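Local coordinates for glycosyl hydrolase family 2, TIM barrel domain protein (Faecalibacterium prausnitzii A2-165, PDB 6ED2), which probably hydrolyses beta-glucuronides, releasing glucuronic acid from its conjugates, as a family 2 glycosidase of a human gut bacterium, at residues 218-222 with 223-227; 280-284 with 285-289; 306-310 with 311-315. One frame throughout, in Å; residues are numbered along the deposited sequence.

Interaction 1. Residues 218-222 with 223-227; sequences RLTET and GAEID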
loop_
_atom_site.group_PDB
_atom_site.type_symbol
_atom_site.label_atom_id
_atom_site.label_comp_id
_atom_site.label_asym_id
_atom_site.label_seq_id
_atom_site.Cartn_x
_atom_site.Cartn_y
_atom_site.Cartn_z
ATOM N N ARG A 218 2.976 -52.270 -4.165
ATOM C CA ARG A 218 3.697 -53.102 -3.219
ATOM C C ARG A 218 5.169 -53.071 -3.606
ATOM O O ARG A 218 5.514 -53.290 -4.775
ATOM C CB ARG A 218 3.128 -54.524 -3.247
ATOM C CG ARG A 218 3.841 -55.551 -2.409
ATOM C CD ARG A 218 3.027 -56.868 -2.391
ATOM N NE ARG A 218 2.652 -57.306 -3.745
ATOM C CZ ARG A 218 1.409 -57.326 -4.235
ATOM N NH1 ARG A 218 1.186 -57.740 -5.485
ATOM N NH2 ARG A 218 0.382 -56.950 -3.480
ATOM N N LEU A 219 6.029 -52.773 -2.638
ATOM C CA LEU A 219 7.465 -52.790 -2.868
ATOM C C LEU A 219 8.029 -54.169 -2.539
ATOM O O LEU A 219 7.608 -54.809 -1.573
ATOM C CB LEU A 219 8.154 -51.713 -2.027
ATOM C CG LEU A 219 7.543 -50.310 -2.125
ATOM C CD1 LEU A 219 8.408 -49.288 -1.403
ATOM C CD2 LEU A 219 7.309 -49.896 -3.572
ATOM N N THR A 220 8.967 -54.631 -3.358
ATOM C CA THR A 220 9.590 -55.942 -3.186
ATOM C C THR A 220 11.101 -55.767 -3.105
ATOM O O THR A 220 11.619 -54.656 -3.211
ATOM C CB THR A 220 9.201 -56.897 -4.319
ATOM O OG1 THR A 220 9.781 -56.446 -5.546
ATOM C CG2 THR A 220 7.685 -56.948 -4.472
ATOM N N GLU A 221 11.817 -56.880 -2.927
ATOM C CA GLU A 221 13.271 -56.785 -2.808
ATOM C C GLU A 221 13.923 -56.360 -4.121
ATOM O O GLU A 221 14.917 -55.622 -4.111
ATOM C CB GLU A 221 13.853 -58.117 -2.327
ATOM C CG GLU A 221 15.385 -58.225 -2.466
ATOM C CD GLU A 221 16.152 -57.550 -1.330
ATOM O OE1 GLU A 221 16.309 -56.301 -1.353
ATOM O OE2 GLU A 221 16.607 -58.276 -0.418
ATOM N N THR A 222 13.367 -56.788 -5.251
ATOM C CA THR A 222 13.923 -56.493 -6.565
ATOM C C THR A 222 13.152 -55.427 -7.332
ATOM O O THR A 222 13.533 -55.106 -8.463
ATOM C CB THR A 222 13.967 -57.767 -7.406
ATOM O OG1 THR A 222 12.655 -58.346 -7.433
ATOM C CG2 THR A 222 14.945 -58.756 -6.800
ATOM N N GLY A 223 12.071 -54.889 -6.773
ATOM C CA GLY A 223 11.371 -53.825 -7.459
ATOM C C GLY A 223 10.019 -53.550 -6.850
ATOM O O GLY A 223 9.915 -53.268 -5.655
ATOM N N ALA A 224 8.969 -53.656 -7.658
ATOM C CA ALA A 224 7.639 -53.348 -7.175
ATOM C C ALA A 224 6.625 -54.141 -7.974
ATOM O O ALA A 224 6.919 -54.659 -9.055
ATOM C CB ALA A 224 7.346 -51.849 -7.269
ATOM N N GLU A 225 5.426 -54.231 -7.423
ATOM C CA GLU A 225 4.301 -54.867 -8.084
ATOM C C GLU A 225 3.091 -53.950 -8.010
ATOM O O GLU A 225 2.850 -53.308 -6.987
ATOM C CB GLU A 225 3.961 -56.220 -7.445
ATOM C CG GLU A 225 5.162 -57.125 -7.309
ATOM C CD GLU A 225 4.788 -58.540 -6.943
ATOM O OE1 GLU A 225 5.551 -59.465 -7.306
ATOM O OE2 GLU A 225 3.741 -58.721 -6.283
ATOM N N ILE A 226 2.342 -53.892 -9.102
ATOM C CA ILE A 226 1.122 -53.110 -9.193
ATOM C C ILE A 226 -0.006 -54.084 -9.463
ATOM O O ILE A 226 -0.032 -54.714 -10.528
ATOM C CB ILE A 226 1.188 -52.055 -10.316
ATOM C CG1 ILE A 226 2.479 -51.227 -10.233
ATOM C CG2 ILE A 226 -0.054 -51.185 -10.263
ATOM C CD1 ILE A 226 2.788 -50.407 -11.507
ATOM N N ASP A 227 -0.933 -54.215 -8.511
ATOM C CA ASP A 227 -2.178 -54.929 -8.753
ATOM C C ASP A 227 -3.174 -53.952 -9.364
ATOM O O ASP A 227 -3.376 -52.847 -8.844
ATOM C CB ASP A 227 -2.763 -55.520 -7.466
ATOM C CG ASP A 227 -1.834 -56.544 -6.793
ATOM O OD1 ASP A 227 -0.981 -57.162 -7.470
ATOM O OD2 ASP A 227 -1.971 -56.722 -5.563
HETATM O O HOH W 1 8.998 -56.917 -7.987
#

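Interaction 2. Residues 280-284 with 285-289; sequences RIHEG and SAVVD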
loop_
_atom_site.group_PDB
_atom_site.type_symbol
_atom_site.label_atom_id
_atom_site.label_comp_id
_atom_site.label_asym_id
_atom_site.label_seq_id
_atom_site.Cartn_x
_atom_site.Cartn_y
_atom_site.Cartn_z
ATOM N N ARG A 280 -5.703 -51.495 -23.175
ATOM C CA ARG A 280 -6.323 -51.740 -24.471
ATOM C C ARG A 280 -7.381 -52.833 -24.386
ATOM O O ARG A 280 -7.220 -53.818 -23.659
ATOM C CB ARG A 280 -5.255 -52.124 -25.514
ATOM C CG ARG A 280 -4.354 -50.975 -25.905
ATOM C CD ARG A 280 -3.441 -51.354 -27.053
ATOM N NE ARG A 280 -2.961 -50.163 -27.745
ATOM C CZ ARG A 280 -2.420 -50.167 -28.959
ATOM N NH1 ARG A 280 -2.277 -51.306 -29.631
ATOM N NH2 ARG A 280 -2.025 -49.027 -29.507
ATOM N N ILE A 281 -8.465 -52.645 -25.135
ATOM C CA ILE A 281 -9.443 -53.687 -25.417
ATOM C C ILE A 281 -9.210 -54.179 -26.839
ATOM O O ILE A 281 -8.985 -53.370 -27.750
ATOM C CB ILE A 281 -10.881 -53.165 -25.245
ATOM C CG1 ILE A 281 -11.082 -52.565 -23.850
ATOM C CG2 ILE A 281 -11.908 -54.283 -25.532
ATOM C CD1 ILE A 281 -12.420 -51.851 -23.687
ATOM N N HIS A 282 -9.258 -55.501 -27.042
ATOM C CA HIS A 282 -9.041 -56.109 -28.352
ATOM C C HIS A 282 -10.230 -56.958 -28.771
ATOM O O HIS A 282 -10.834 -57.655 -27.945
ATOM C CB HIS A 282 -7.803 -56.994 -28.367
ATOM C CG HIS A 282 -6.552 -56.289 -27.958
ATOM N ND1 HIS A 282 -5.710 -55.680 -28.863
ATOM C CD2 HIS A 282 -6.003 -56.090 -26.737
ATOM C CE1 HIS A 282 -4.693 -55.140 -28.218
ATOM N NE2 HIS A 282 -4.844 -55.379 -26.927
ATOM N N GLU A 283 -10.557 -56.899 -30.058
ATOM C CA GLU A 283 -11.455 -57.850 -30.714
ATOM C C GLU A 283 -10.605 -58.528 -31.783
ATOM O O GLU A 283 -10.309 -57.933 -32.824
ATOM C CB GLU A 283 -12.683 -57.165 -31.304
ATOM C CG GLU A 283 -13.592 -58.097 -32.122
ATOM C CD GLU A 283 -15.048 -57.632 -32.161
ATOM O OE1 GLU A 283 -15.294 -56.406 -32.072
ATOM O OE2 GLU A 283 -15.952 -58.497 -32.276
ATOM N N GLY A 284 -10.184 -59.752 -31.510
ATOM C CA GLY A 284 -9.223 -60.394 -32.382
ATOM C C GLY A 284 -7.906 -59.652 -32.325
ATOM O O GLY A 284 -7.333 -59.430 -31.255
ATOM N N SER A 285 -7.418 -59.244 -33.487
ATOM C CA SER A 285 -6.189 -58.476 -33.577
ATOM C C SER A 285 -6.445 -56.978 -33.673
ATOM O O SER A 285 -5.485 -56.200 -33.705
ATOM C CB SER A 285 -5.378 -58.937 -34.783
ATOM O OG SER A 285 -6.197 -58.895 -35.939
ATOM N N ALA A 286 -7.706 -56.555 -33.731
ATOM C CA ALA A 286 -8.001 -55.133 -33.760
ATOM C C ALA A 286 -8.045 -54.567 -32.342
ATOM O O ALA A 286 -8.447 -55.244 -31.394
ATOM C CB ALA A 286 -9.328 -54.881 -34.465
ATOM N N VAL A 287 -7.609 -53.319 -32.198
ATOM C CA VAL A 287 -7.735 -52.594 -30.939
ATOM C C VAL A 287 -9.085 -51.890 -30.936
ATOM O O VAL A 287 -9.343 -51.035 -31.785
ATOM C CB VAL A 287 -6.593 -51.584 -30.761
ATOM C CG1 VAL A 287 -6.760 -50.809 -29.435
ATOM C CG2 VAL A 287 -5.261 -52.293 -30.812
ATOM N N VAL A 288 -9.958 -52.238 -29.988
ATOM C CA VAL A 288 -11.262 -51.575 -29.962
ATOM C C VAL A 288 -11.269 -50.350 -29.051
ATOM O O VAL A 288 -12.071 -49.437 -29.262
ATOM C CB VAL A 288 -12.380 -52.576 -29.594
ATOM C CG1 VAL A 288 -11.844 -53.994 -29.537
ATOM C CG2 VAL A 288 -13.131 -52.205 -28.285
ATOM N N ASP A 289 -10.395 -50.290 -28.056
ATOM C CA ASP A 289 -10.311 -49.085 -27.241
ATOM C C ASP A 289 -8.930 -49.035 -26.624
ATOM O O ASP A 289 -8.295 -50.070 -26.396
ATOM C CB ASP A 289 -11.368 -49.024 -26.130
ATOM C CG ASP A 289 -11.342 -47.690 -25.378
ATOM O OD1 ASP A 289 -11.186 -46.637 -26.044
ATOM O OD2 ASP A 289 -11.458 -47.683 -24.123
#

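Interaction 3. Residues 306-310 with 311-315; sequences RFLLN and GSPVY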
loop_
_atom_site.group_PDB
_atom_site.type_symbol
_atom_site.label_atom_id
_atom_site.label_comp_id
_atom_site.label_asym_id
_atom_site.label_seq_id
_atom_site.Cartn_x
_atom_site.Cartn_y
_atom_site.Cartn_z
ATOM N N ARG A 306 3.313 -42.637 12.284
ATOM C CA ARG A 306 4.008 -41.816 11.301
ATOM C C ARG A 306 3.376 -42.010 9.927
ATOM O O ARG A 306 2.878 -43.097 9.609
ATOM C CB ARG A 306 5.495 -42.170 11.232
ATOM C CG ARG A 306 6.237 -41.937 12.528
ATOM C CD ARG A 306 6.717 -40.511 12.606
ATOM N NE ARG A 306 8.168 -40.439 12.491
ATOM C CZ ARG A 306 8.835 -39.403 11.991
ATOM N NH1 ARG A 306 10.160 -39.437 11.937
ATOM N NH2 ARG A 306 8.183 -38.334 11.549
ATOM N N PHE A 307 3.394 -40.939 9.120
ATOM C CA PHE A 307 3.073 -41.024 7.692
ATOM C C PHE A 307 4.245 -41.681 6.971
ATOM O O PHE A 307 5.329 -41.094 6.884
ATOM C CB PHE A 307 2.803 -39.637 7.106
ATOM C CG PHE A 307 1.607 -38.943 7.698
ATOM C CD1 PHE A 307 0.327 -39.412 7.455
ATOM C CD2 PHE A 307 1.768 -37.831 8.513
ATOM C CE1 PHE A 307 -0.781 -38.797 8.032
ATOM C CE2 PHE A 307 0.667 -37.198 9.082
ATOM C CZ PHE A 307 -0.614 -37.688 8.848
ATOM N N LEU A 308 4.050 -42.887 6.446
ATOM C CA LEU A 308 5.125 -43.604 5.764
ATOM C C LEU A 308 4.897 -43.565 4.256
ATOM O O LEU A 308 3.885 -44.078 3.758
ATOM C CB LEU A 308 5.225 -45.045 6.248
ATOM C CG LEU A 308 5.690 -45.243 7.697
ATOM C CD1 LEU A 308 5.910 -46.734 7.967
ATOM C CD2 LEU A 308 6.952 -44.439 7.995
ATOM N N LEU A 309 5.845 -42.965 3.544
ATOM C CA LEU A 309 5.866 -42.932 2.089
ATOM C C LEU A 309 6.995 -43.839 1.630
ATOM O O LEU A 309 8.163 -43.573 1.934
ATOM C CB LEU A 309 6.078 -41.505 1.571
ATOM C CG LEU A 309 6.279 -41.334 0.060
ATOM C CD1 LEU A 309 5.069 -41.805 -0.707
ATOM C CD2 LEU A 309 6.557 -39.875 -0.263
ATOM N N ASN A 310 6.653 -44.896 0.891
ATOM C CA ASN A 310 7.636 -45.910 0.504
ATOM C C ASN A 310 8.399 -46.422 1.724
ATOM O O ASN A 310 9.602 -46.673 1.674
ATOM C CB ASN A 310 8.594 -45.370 -0.553
ATOM C CG ASN A 310 7.866 -44.916 -1.806
ATOM O OD1 ASN A 310 6.817 -45.460 -2.141
ATOM N ND2 ASN A 310 8.402 -43.909 -2.487
ATOM N N GLY A 311 7.691 -46.561 2.842
ATOM C CA GLY A 311 8.287 -47.096 4.048
ATOM C C GLY A 311 9.153 -46.134 4.830
ATOM O O GLY A 311 9.773 -46.560 5.806
ATOM N N SER A 312 9.224 -44.855 4.439
ATOM C CA SER A 312 9.980 -43.856 5.186
ATOM C C SER A 312 9.067 -42.737 5.681
ATOM O O SER A 312 8.172 -42.299 4.951
ATOM C CB SER A 312 11.101 -43.244 4.336
ATOM O OG SER A 312 12.274 -44.023 4.432
ATOM N N PRO A 313 9.276 -42.249 6.903
ATOM C CA PRO A 313 8.373 -41.229 7.455
ATOM C C PRO A 313 8.559 -39.876 6.790
ATOM O O PRO A 313 9.669 -39.494 6.415
ATOM C CB PRO A 313 8.755 -41.182 8.941
ATOM C CG PRO A 313 10.175 -41.676 8.980
ATOM C CD PRO A 313 10.313 -42.673 7.865
ATOM N N VAL A 314 7.448 -39.152 6.638
ATOM C CA VAL A 314 7.449 -37.807 6.068
ATOM C C VAL A 314 6.712 -36.883 7.021
ATOM O O VAL A 314 5.572 -37.168 7.409
ATOM C CB VAL A 314 6.779 -37.746 4.679
ATOM C CG1 VAL A 314 6.765 -36.303 4.188
ATOM C CG2 VAL A 314 7.514 -38.618 3.692
ATOM N N TYR A 315 7.350 -35.774 7.381
ATOM C CA TYR A 315 6.692 -34.716 8.134
ATOM C C TYR A 315 6.052 -33.761 7.130
ATOM O O TYR A 315 6.754 -33.133 6.330
ATOM C CB TYR A 315 7.686 -33.992 9.049
ATOM C CG TYR A 315 7.034 -32.909 9.868
ATOM C CD1 TYR A 315 6.455 -33.194 11.110
ATOM C CD2 TYR A 315 6.952 -31.602 9.389
ATOM C CE1 TYR A 315 5.819 -32.189 11.861
ATOM C CE2 TYR A 315 6.328 -30.600 10.127
ATOM C CZ TYR A 315 5.764 -30.897 11.357
ATOM O OH TYR A 315 5.151 -29.890 12.077
HETATM O O HOH W 2 4.854 -38.758 9.694
HETATM O O HOH W 3 5.008 -46.592 2.844
#

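Interaction 1. Residues 218-222 with 223-227
Arg218 and Glu225 form an antiparallel hydrogen-bonded pair, in which Glu225 N reaches Arg218 O at 2.8 Å while the return bond from Arg218 N to Glu225 O is weak. Nearer the turn, Leu219 and Ala224 make a non-hydrogen-bonded pair, and Thr220 N closes on Gly223 O at 2.8 Å. Gly223 suits the corner because, at its backbone angles, a CB would be driven into the carbonyl O of Thr222. The hairpin joins strands 210-219 and 223-232, neighbours in the three-stranded sheet of the immunoglobulin-like beta-sandwich domain of family 2 glycosidases. On the face bearing Arg218 and Glu225, a bend at chi3 (50°) turns the guanidinium over toward the partner strand. Arg218 NE and NH1 both grip Glu225 OE2, at 3.1 and 2.9 Å, on that oxygen's anti side, with the two flat groups 82° apart. Asp227 is held end-on instead: Arg218 NH1 binds Asp227 OD1 at 3.0 Å and Arg218 NH2 binds Asp227 OD2 at 3.2 Å, while OD1 is also bonded to Thr258 OG1. With an alanine in place of Asp227, Arg218 NH1 and NH2 and Thr258 would probably lose this carboxylate partner, and the guanidinium, left to Glu225, would be freer to swing. Beside this network Thr220 CG2 lies 3.8 Å from Glu225 CG. On the other face Leu219 CD2 meets Ala224 CB at 4.2 Å, with Leu266 and Ile297 packed nearby.

Interaction 2. Residues 280-284 with 285-289
Ile281 and Val288 meet through their CG2 methyls, 3.7 Å apart, in the tightly packed half of this hairpin. Ile281 O takes two amides in succession, Val288 N at 2.7 Å and, weakly, Asp289 N at 3.4 Å, while Ile281 N gives its own bond to Asp289 O at 2.9 Å. Two residues thus stand opposite one: a classic beta bulge, which shifts the register. The branched Ile281 fills this side well, because its CD1 end also rests on Asp289 CB, 3.9 Å away. The Asp289 carboxylate runs on to the Val210 amide, Thr36 and Arg37, so the buried charge has several partners. The hairpin links strands 275-283 and 286-295 of the four-stranded sheet of the beta-sandwich domain, close to the magnesium site formed by Thr239 and Glu241. On the other face the imidazole and Val287 run alongside each other off the sheet, Val287 CG2 3.9 Å from His282 CE1, and His282 NE2 makes a weak hydrogen bond to Thr239. With Val287 CG1 anti to the backbone N (chi1 179°), that methyl sits over one face of the Arg280 guanidinium, towards its rim, and Val287 CG2 comes within 3.4 Å of Arg280 NH1; a salt bridge from Arg280 NE to Glu290 helps to fix that group. The turn end is looser and more exposed. A type II' turn from Glu283 to Ala286 is closed by Ala286 N bonding to Glu283 O at 3.1 Å. Gly284, first of its two central residues, has a positive phi (66°), which glycine adopts readily.

Interaction 3. Residues 306-310 with 311-315
Arg306 lays one face of its guanidinium over Pro313, with Pro313 CB 3.5 Å from Arg306 CZ and above the centre of the group. Bends at chi2 (-87°) and chi3 (-110°) fold the arginine back across the proline. From the side nearer the turn, Leu308 CD2 touches Pro313 CD at 3.8 Å. Proline fits here because it pairs with Leu308 at a non-hydrogen-bonded position, where its missing N-H costs no bond between the strands. Val314 N resumes the pairing 2.9 Å from Phe307 O, almost in line with that carbonyl, though its N-H is somewhat bent (148°). On the face of Leu309, Leu309 CB meets Val314 CG2 at 3.9 Å. This hairpin leads into the TIM barrel, since strand 312-320 goes on to pair in parallel with 351-353 and 574-580. Its type I' turn holds Asn310 and Gly311, both at positive phi, a pair well suited to such turns; Ser312 N to Leu309 O (3.0 Å) closes it, and Leu309 N bonds back to Ser312 O. One water joins Phe307 N to Val314 O. Further out, Gln575 and the carbonyls of Asp625 and Phe626 position the Arg306 nitrogens, and Trp267 O and Thr299 N fix the Asn310 amide.

How the interactions relate
Along the chain the three contacts follow in series, each closing a tight hairpin before the next opens, with no nesting or crossing. Interaction 1 joins neighbouring strands of the three-stranded sheet of the beta-sandwich domain; interaction 2 comes later in the same domain, on the four-stranded sheet, its centre about 29 Å from that of the first. The chain then passes into the TIM barrel domain, where interaction 3 is a hairpin leading into the first parallel-paired strand, 312-320. Although distant from 280-289 (centres about 41 Å apart), interaction 3 touches interaction 1: Leu219 CD1 packs on Asn310 CA at 4.0 Å. The end of strand 210-219 therefore meets the turn of the barrel hairpin where the two domains adjoin, with Thr299 in contact with both.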